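Local coordinates for protein carbonic anhydrase (Porphyridium purpureum, PDB 1DDZ) that probably catalyses the reversible hydration of carbon dioxide to hydrogencarbonate as a zinc-dependent carbonic anhydrase of the beta class, at residues I107-Y119 with A392-W405. Sequence-based numbering, arbitrary orientation.
Sequences ISFLSVLQYAVQY and AALGDSRLGLIDNW
The amide of Gln-114 grips the backbone of 401-402 through a single oxygen. Gln-114 OE1 accepts from Ile-402 N at 2.9 Å in a nearly straight bond (N-H...O 170°) within the carbonyl plane, and from Leu-401 N, also at 2.9 Å, in a more bent one (140°) tilted from that plane. An extended chain, with CG opposite the backbone N (chi1 -170°), carries the amide off helix 107-119 to these two N-H groups, while Leu-399 CB packs against Gln-114 CD at 3.4 Å. A leucine in its place would probably leave both N-H groups without this acceptor and the turn into helix 402-405 less firmly held.

Ile-402 is a knob in a hole formed by Ser-111, Gln-114, Tyr-115 and Tyr-119. Its two branches diverge: Ile-402 CD1 runs to Ser-111 CB, 3.8 Å away, whereas Ile-402 CG2 meets the edge of the Tyr-119 ring, 3.6 Å from Tyr-119 CE1. Ala-392 CB adds an edge contact in the plane of the Tyr-115 ring. Ser-111 lies over one face of the Trp-405 indole, its CB making a CH-pi contact 4.0 Å from the five-membered-ring centroid. The serine hydroxyl is turned back to Ile-107 O (Ser-111 OG to Ile-107 O 2.8 Å), which also accepts from Ser-111 N; Trp-405 NE1 donates to Ile-352 O.

These contacts join the two carbonic anhydrase units of one chain. The Tyr-115 side chain, from the first unit, comes within about 6 Å of a zinc ion and lies near Asp-330, a zinc ligand of the second, so the interface borders that zinc site, though Tyr-115 is not a ligand. In this largely apolar, buried contact the two well-defined cross-segment hydrogen bonds both end on Gln-114 OE1, consistent with Gln-114 holding 401-402 against helix 107-119, while Ile-402 and the aromatic rings supply the packing.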
ATOM      1  N   ILE A 107       0.566  -1.354  -4.491  1.00 11.34           N
ATOM      2  CA  ILE A 107       1.208  -2.565  -4.981  1.00 11.77           C
ATOM      3  C   ILE A 107       0.217  -3.535  -5.607  1.00 11.31           C
ATOM      4  O   ILE A 107       0.609  -4.320  -6.447  1.00 14.88           O
ATOM      5  CB  ILE A 107       2.022  -3.288  -3.878  1.00 11.72           C
ATOM      6  CG1 ILE A 107       2.876  -4.405  -4.480  1.00  7.00           C
ATOM      7  CG2 ILE A 107       1.081  -3.829  -2.819  1.00  7.00           C
ATOM      8  CD1 ILE A 107       4.238  -4.000  -4.834  1.00  7.00           C
ATOM      9  N   SER A 108      -1.054  -3.508  -5.215  1.00 11.19           N
ATOM     10  CA  SER A 108      -2.012  -4.422  -5.836  1.00  9.30           C
ATOM     11  C   SER A 108      -2.187  -4.016  -7.297  1.00 12.38           C
ATOM     12  O   SER A 108      -2.328  -4.866  -8.186  1.00 14.06           O
ATOM     13  CB  SER A 108      -3.360  -4.412  -5.115  1.00  7.20           C
ATOM     14  OG  SER A 108      -4.344  -5.094  -5.884  1.00  8.43           O
ATOM     15  N   PHE A 109      -2.161  -2.709  -7.541  1.00  9.71           N
ATOM     16  CA  PHE A 109      -2.289  -2.164  -8.884  1.00  8.98           C
ATOM     17  C   PHE A 109      -0.973  -2.372  -9.647  1.00  8.14           C
ATOM     18  O   PHE A 109      -0.976  -2.898 -10.762  1.00  9.62           O
ATOM     19  CB  PHE A 109      -2.708  -0.673  -8.795  1.00 12.30           C
ATOM     20  CG  PHE A 109      -2.240   0.173  -9.943  1.00 11.51           C
ATOM     21  CD1 PHE A 109      -2.650  -0.103 -11.252  1.00 10.05           C
ATOM     22  CD2 PHE A 109      -1.336   1.202  -9.725  1.00  8.96           C
ATOM     23  CE1 PHE A 109      -2.150   0.633 -12.326  1.00  7.98           C
ATOM     24  CE2 PHE A 109      -0.832   1.943 -10.788  1.00  7.00           C
ATOM     25  CZ  PHE A 109      -1.233   1.657 -12.088  1.00 11.00           C
ATOM     26  N   LEU A 110       0.144  -1.989  -9.035  1.00  7.00           N
ATOM     27  CA  LEU A 110       1.454  -2.116  -9.637  1.00  7.03           C
ATOM     28  C   LEU A 110       1.844  -3.569 -10.023  1.00 11.94           C
ATOM     29  O   LEU A 110       2.450  -3.793 -11.078  1.00 13.60           O
ATOM     30  CB  LEU A 110       2.502  -1.518  -8.704  1.00  8.48           C
ATOM     31  CG  LEU A 110       2.449  -0.017  -8.414  1.00  9.35           C
ATOM     32  CD1 LEU A 110       3.468   0.361  -7.349  1.00  7.00           C
ATOM     33  CD2 LEU A 110       2.715   0.723  -9.688  1.00  7.00           C
ATOM     34  N   SER A 111       1.527  -4.547  -9.177  1.00 12.05           N
ATOM     35  CA  SER A 111       1.838  -5.950  -9.480  1.00 10.51           C
ATOM     36  C   SER A 111       0.979  -6.511 -10.647  1.00  7.72           C
ATOM     37  O   SER A 111       1.496  -7.265 -11.477  1.00  9.73           O
ATOM     38  CB  SER A 111       1.798  -6.820  -8.208  1.00  7.00           C
ATOM     39  OG  SER A 111       0.509  -6.870  -7.615  1.00 21.71           O
ATOM     40  N   VAL A 112      -0.288  -6.100 -10.765  1.00  7.00           N
ATOM     41  CA  VAL A 112      -1.119  -6.532 -11.892  1.00 10.39           C
ATOM     42  C   VAL A 112      -0.577  -5.895 -13.196  1.00 13.46           C
ATOM     43  O   VAL A 112      -0.470  -6.546 -14.248  1.00 13.43           O
ATOM     44  CB  VAL A 112      -2.601  -6.153 -11.703  1.00 12.50           C
ATOM     45  CG1 VAL A 112      -3.352  -6.284 -13.030  1.00 19.75           C
ATOM     46  CG2 VAL A 112      -3.246  -7.080 -10.720  1.00 16.85           C
ATOM     47  N   LEU A 113      -0.220  -4.614 -13.118  1.00 16.08           N
ATOM     48  CA  LEU A 113       0.362  -3.872 -14.245  1.00 13.69           C
ATOM     49  C   LEU A 113       1.669  -4.537 -14.747  1.00 11.50           C
ATOM     50  O   LEU A 113       1.823  -4.791 -15.934  1.00 11.92           O
ATOM     51  CB  LEU A 113       0.707  -2.439 -13.801  1.00 11.43           C
ATOM     52  CG  LEU A 113       0.512  -1.225 -14.725  1.00 11.47           C
ATOM     53  CD1 LEU A 113       1.539  -0.119 -14.354  1.00  9.80           C
ATOM     54  CD2 LEU A 113       0.590  -1.584 -16.178  1.00  7.00           C
ATOM     55  N   GLN A 114       2.616  -4.758 -13.836  1.00  9.28           N
ATOM     56  CA  GLN A 114       3.875  -5.355 -14.189  1.00  8.86           C
ATOM     57  C   GLN A 114       3.696  -6.763 -14.755  1.00 13.77           C
ATOM     58  O   GLN A 114       4.358  -7.129 -15.723  1.00 14.28           O
ATOM     59  CB  GLN A 114       4.835  -5.350 -13.011  1.00  7.00           C
ATOM     60  CG  GLN A 114       6.244  -5.756 -13.452  1.00  8.63           C
ATOM     61  CD  GLN A 114       7.293  -5.478 -12.412  1.00 12.75           C
ATOM     62  OE1 GLN A 114       7.178  -5.906 -11.271  1.00 19.18           O
ATOM     63  NE2 GLN A 114       8.337  -4.764 -12.803  1.00 18.04           N
ATOM     64  N   TYR A 115       2.785  -7.539 -14.180  1.00 13.50           N
ATOM     65  CA  TYR A 115       2.531  -8.888 -14.676  1.00 13.81           C
ATOM     66  C   TYR A 115       2.003  -8.771 -16.113  1.00 16.71           C
ATOM     67  O   TYR A 115       2.537  -9.401 -17.026  1.00 16.21           O
ATOM     68  CB  TYR A 115       1.506  -9.608 -13.787  1.00 11.10           C
ATOM     69  CG  TYR A 115       1.314 -11.061 -14.136  1.00 11.40           C
ATOM     70  CD1 TYR A 115       2.195 -12.034 -13.655  1.00 11.41           C
ATOM     71  CD2 TYR A 115       0.245 -11.471 -14.930  1.00 11.08           C
ATOM     72  CE1 TYR A 115       2.017 -13.390 -13.955  1.00 17.09           C
ATOM     73  CE2 TYR A 115       0.050 -12.821 -15.241  1.00 15.31           C
ATOM     74  CZ  TYR A 115       0.942 -13.781 -14.750  1.00 19.90           C
ATOM     75  OH  TYR A 115       0.765 -15.122 -15.045  1.00 18.79           O
ATOM     76  N   ALA A 116       0.995  -7.927 -16.318  1.00 15.26           N
ATOM     77  CA  ALA A 116       0.410  -7.715 -17.640  1.00 13.87           C
ATOM     78  C   ALA A 116       1.448  -7.247 -18.665  1.00 17.27           C
ATOM     79  O   ALA A 116       1.503  -7.758 -19.787  1.00 15.91           O
ATOM     80  CB  ALA A 116      -0.738  -6.685 -17.558  1.00 13.84           C
ATOM     81  N   VAL A 117       2.291  -6.297 -18.276  1.00 19.66           N
ATOM     82  CA  VAL A 117       3.306  -5.752 -19.181  1.00 17.60           C
ATOM     83  C   VAL A 117       4.552  -6.623 -19.400  1.00 18.80           C
ATOM     84  O   VAL A 117       4.965  -6.833 -20.538  1.00 19.94           O
ATOM     85  CB  VAL A 117       3.720  -4.317 -18.737  1.00 17.50           C
ATOM     86  CG1 VAL A 117       4.840  -3.770 -19.632  1.00 11.64           C
ATOM     87  CG2 VAL A 117       2.484  -3.382 -18.771  1.00 14.46           C
ATOM     88  N   GLN A 118       5.164  -7.102 -18.327  1.00 20.33           N
ATOM     89  CA  GLN A 118       6.362  -7.924 -18.449  1.00 22.04           C
ATOM     90  C   GLN A 118       6.082  -9.408 -18.650  1.00 23.05           C
ATOM     91  O   GLN A 118       6.746 -10.049 -19.446  1.00 23.58           O
ATOM     92  CB  GLN A 118       7.296  -7.752 -17.244  1.00 21.67           C
ATOM     93  CG  GLN A 118       8.327  -6.619 -17.334  1.00 26.99           C
ATOM     94  CD  GLN A 118       7.894  -5.403 -16.530  1.00 34.06           C
ATOM     95  OE1 GLN A 118       6.701  -5.141 -16.399  1.00 43.59           O
ATOM     96  NE2 GLN A 118       8.846  -4.693 -15.940  1.00 29.92           N
ATOM     97  N   TYR A 119       5.161  -9.982 -17.888  1.00 22.51           N
ATOM     98  CA  TYR A 119       4.882 -11.397 -18.060  1.00 21.62           C
ATOM     99  C   TYR A 119       4.034 -11.634 -19.315  1.00 23.05           C
ATOM    100  O   TYR A 119       4.449 -12.330 -20.228  1.00 27.36           O
ATOM    101  CB  TYR A 119       4.167 -11.974 -16.831  1.00 20.82           C
ATOM    102  CG  TYR A 119       5.057 -12.373 -15.653  1.00 23.06           C
ATOM    103  CD1 TYR A 119       5.503 -11.433 -14.722  1.00 25.13           C
ATOM    104  CD2 TYR A 119       5.455 -13.704 -15.472  1.00 24.45           C
ATOM    105  CE1 TYR A 119       6.335 -11.808 -13.634  1.00 20.48           C
ATOM    106  CE2 TYR A 119       6.299 -14.098 -14.376  1.00 23.38           C
ATOM    107  CZ  TYR A 119       6.741 -13.131 -13.463  1.00 22.16           C
ATOM    108  OH  TYR A 119       7.653 -13.370 -12.430  1.00 19.57           O
ATOM    109  N   ALA A 392       3.804 -18.358 -11.529  1.00 13.89           N
ATOM    110  CA  ALA A 392       4.858 -17.358 -11.542  1.00 13.34           C
ATOM    111  C   ALA A 392       5.547 -17.260 -10.185  1.00 13.66           C
ATOM    112  O   ALA A 392       6.749 -17.059 -10.116  1.00 15.31           O
ATOM    113  CB  ALA A 392       4.284 -15.989 -11.969  1.00 13.42           C
ATOM    114  N   ALA A 393       4.783 -17.452  -9.111  1.00 16.97           N
ATOM    115  CA  ALA A 393       5.313 -17.362  -7.751  1.00 16.20           C
ATOM    116  C   ALA A 393       6.420 -18.368  -7.458  1.00 20.27           C
ATOM    117  O   ALA A 393       7.179 -18.203  -6.507  1.00 21.58           O
ATOM    118  CB  ALA A 393       4.195 -17.527  -6.754  1.00 13.58           C
ATOM    119  N   LEU A 394       6.474 -19.446  -8.234  1.00 21.20           N
ATOM    120  CA  LEU A 394       7.493 -20.475  -8.020  1.00 22.44           C
ATOM    121  C   LEU A 394       8.736 -20.263  -8.896  1.00 23.90           C
ATOM    122  O   LEU A 394       9.712 -20.973  -8.752  1.00 25.81           O
ATOM    123  CB  LEU A 394       6.892 -21.856  -8.280  1.00 21.21           C
ATOM    124  CG  LEU A 394       5.493 -22.075  -7.690  1.00 24.20           C
ATOM    125  CD1 LEU A 394       4.863 -23.368  -8.184  1.00 20.57           C
ATOM    126  CD2 LEU A 394       5.560 -22.058  -6.183  1.00 24.84           C
ATOM    127  N   GLY A 395       8.693 -19.267  -9.781  1.00 24.97           N
ATOM    128  CA  GLY A 395       9.803 -18.996 -10.679  1.00 24.40           C
ATOM    129  C   GLY A 395      10.948 -18.189 -10.100  1.00 28.59           C
ATOM    130  O   GLY A 395      10.977 -17.887  -8.922  1.00 30.56           O
ATOM    131  N   ASP A 396      11.874 -17.784 -10.960  1.00 29.48           N
ATOM    132  CA  ASP A 396      13.049 -17.041 -10.522  1.00 31.45           C
ATOM    133  C   ASP A 396      13.073 -15.552 -10.937  1.00 29.51           C
ATOM    134  O   ASP A 396      14.112 -14.888 -10.845  1.00 29.98           O
ATOM    135  CB  ASP A 396      14.313 -17.749 -11.049  1.00 38.02           C
ATOM    136  CG  ASP A 396      14.332 -19.262 -10.739  1.00 49.26           C
ATOM    137  OD1 ASP A 396      13.810 -19.680  -9.682  1.00 52.50           O
ATOM    138  OD2 ASP A 396      14.886 -20.043 -11.549  1.00 52.94           O
ATOM    139  N   SER A 397      11.935 -15.020 -11.359  1.00 25.41           N
ATOM    140  CA  SER A 397      11.855 -13.627 -11.817  1.00 27.27           C
ATOM    141  C   SER A 397      12.142 -12.602 -10.712  1.00 23.48           C
ATOM    142  O   SER A 397      11.701 -12.753  -9.580  1.00 24.65           O
ATOM    143  CB  SER A 397      10.481 -13.380 -12.461  1.00 22.54           C
ATOM    144  OG  SER A 397      10.366 -12.071 -12.981  1.00 32.99           O
ATOM    145  N   ARG A 398      12.856 -11.532 -11.034  1.00 26.06           N
ATOM    146  CA  ARG A 398      13.174 -10.529 -10.004  1.00 25.82           C
ATOM    147  C   ARG A 398      12.499  -9.154 -10.181  1.00 25.31           C
ATOM    148  O   ARG A 398      13.068  -8.128  -9.819  1.00 28.70           O
ATOM    149  CB  ARG A 398      14.690 -10.364  -9.894  1.00 25.37           C
ATOM    150  CG  ARG A 398      15.416 -11.640  -9.553  1.00 23.06           C
ATOM    151  CD  ARG A 398      15.148 -12.055  -8.130  1.00 29.48           C
ATOM    152  NE  ARG A 398      15.747 -13.348  -7.820  1.00 30.96           N
ATOM    153  CZ  ARG A 398      17.055 -13.585  -7.822  1.00 36.20           C
ATOM    154  NH1 ARG A 398      17.910 -12.606  -8.108  1.00 39.17           N
ATOM    155  NH2 ARG A 398      17.510 -14.806  -7.549  1.00 39.31           N
ATOM    156  N   LEU A 399      11.311  -9.140 -10.773  1.00 21.01           N
ATOM    157  CA  LEU A 399      10.567  -7.911 -10.995  1.00 19.48           C
ATOM    158  C   LEU A 399      10.103  -7.299  -9.672  1.00 21.06           C
ATOM    159  O   LEU A 399       9.301  -7.892  -8.932  1.00 22.72           O
ATOM    160  CB  LEU A 399       9.387  -8.163 -11.939  1.00 18.12           C
ATOM    161  CG  LEU A 399       9.813  -8.778 -13.277  1.00 20.71           C
ATOM    162  CD1 LEU A 399       8.623  -9.070 -14.196  1.00 19.08           C
ATOM    163  CD2 LEU A 399      10.823  -7.862 -13.935  1.00 15.43           C
ATOM    164  N   GLY A 400      10.576  -6.079  -9.430  1.00 21.87           N
ATOM    165  CA  GLY A 400      10.304  -5.342  -8.209  1.00 15.88           C
ATOM    166  C   GLY A 400       8.899  -5.279  -7.666  1.00 14.45           C
ATOM    167  O   GLY A 400       8.711  -5.288  -6.452  1.00 16.92           O
ATOM    168  N   LEU A 401       7.898  -5.219  -8.528  1.00 13.23           N
ATOM    169  CA  LEU A 401       6.548  -5.130  -8.009  1.00 16.11           C
ATOM    170  C   LEU A 401       5.798  -6.452  -7.992  1.00 15.91           C
ATOM    171  O   LEU A 401       5.289  -6.862  -6.950  1.00 19.03           O
ATOM    172  CB  LEU A 401       5.777  -4.019  -8.739  1.00 11.27           C
ATOM    173  CG  LEU A 401       6.638  -2.757  -8.572  1.00 16.66           C
ATOM    174  CD1 LEU A 401       6.865  -2.061  -9.873  1.00 15.40           C
ATOM    175  CD2 LEU A 401       6.100  -1.832  -7.531  1.00 15.68           C
ATOM    176  N   ILE A 402       5.781  -7.152  -9.119  1.00 14.07           N
ATOM    177  CA  ILE A 402       5.060  -8.400  -9.190  1.00 12.34           C
ATOM    178  C   ILE A 402       5.706  -9.503  -8.362  1.00 12.94           C
ATOM    179  O   ILE A 402       5.016 -10.182  -7.604  1.00 16.19           O
ATOM    180  CB  ILE A 402       4.836  -8.850 -10.651  1.00 12.51           C
ATOM    181  CG1 ILE A 402       4.027 -10.140 -10.684  1.00  7.89           C
ATOM    182  CG2 ILE A 402       6.156  -9.034 -11.391  1.00  8.30           C
ATOM    183  CD1 ILE A 402       2.663 -10.013 -10.148  1.00  7.00           C
ATOM    184  N   ASP A 403       7.031  -9.592  -8.372  1.00 13.79           N
ATOM    185  CA  ASP A 403       7.668 -10.672  -7.630  1.00 17.53           C
ATOM    186  C   ASP A 403       7.726 -10.536  -6.115  1.00 19.96           C
ATOM    187  O   ASP A 403       7.811 -11.536  -5.411  1.00 17.43           O
ATOM    188  CB  ASP A 403       8.987 -11.086  -8.285  1.00 18.50           C
ATOM    189  CG  ASP A 403       8.787 -11.510  -9.757  1.00 22.52           C
ATOM    190  OD1 ASP A 403       7.844 -12.278 -10.065  1.00 19.90           O
ATOM    191  OD2 ASP A 403       9.542 -11.041 -10.630  1.00 23.18           O
ATOM    192  N   ASN A 404       7.603  -9.312  -5.595  1.00 15.17           N
ATOM    193  CA  ASN A 404       7.545  -9.131  -4.137  1.00 14.56           C
ATOM    194  C   ASN A 404       6.112  -9.408  -3.672  1.00  9.70           C
ATOM    195  O   ASN A 404       5.869 -10.017  -2.627  1.00 12.22           O
ATOM    196  CB  ASN A 404       8.068  -7.761  -3.729  1.00 15.74           C
ATOM    197  CG  ASN A 404       9.562  -7.686  -3.861  1.00 15.17           C
ATOM    198  OD1 ASN A 404      10.269  -8.586  -3.411  1.00 23.57           O
ATOM    199  ND2 ASN A 404      10.060  -6.673  -4.576  1.00 22.12           N
ATOM    200  N   TRP A 405       5.152  -9.012  -4.493  1.00 10.76           N
ATOM    201  CA  TRP A 405       3.744  -9.320  -4.237  1.00 12.63           C
ATOM    202  C   TRP A 405       3.565 -10.890  -4.145  1.00 12.51           C
ATOM    203  O   TRP A 405       2.966 -11.403  -3.199  1.00  7.52           O
ATOM    204  CB  TRP A 405       2.914  -8.745  -5.393  1.00  7.00           C
ATOM    205  CG  TRP A 405       1.473  -9.177  -5.473  1.00  7.00           C
ATOM    206  CD1 TRP A 405       0.969 -10.190  -6.234  1.00  8.84           C
ATOM    207  CD2 TRP A 405       0.347  -8.570  -4.817  1.00  7.97           C
ATOM    208  NE1 TRP A 405      -0.401 -10.253  -6.091  1.00  8.86           N
ATOM    209  CE2 TRP A 405      -0.806  -9.270  -5.233  1.00  7.00           C
ATOM    210  CE3 TRP A 405       0.199  -7.505  -3.928  1.00  7.00           C
ATOM    211  CZ2 TRP A 405      -2.084  -8.932  -4.792  1.00  7.00           C
ATOM    212  CZ3 TRP A 405      -1.076  -7.173  -3.495  1.00  7.00           C
ATOM    213  CH2 TRP A 405      -2.196  -7.882  -3.926  1.00  7.00           C
TER
HETATM  214  O   HOH W   1       8.825 -16.532 -12.480  1.00 49.56           O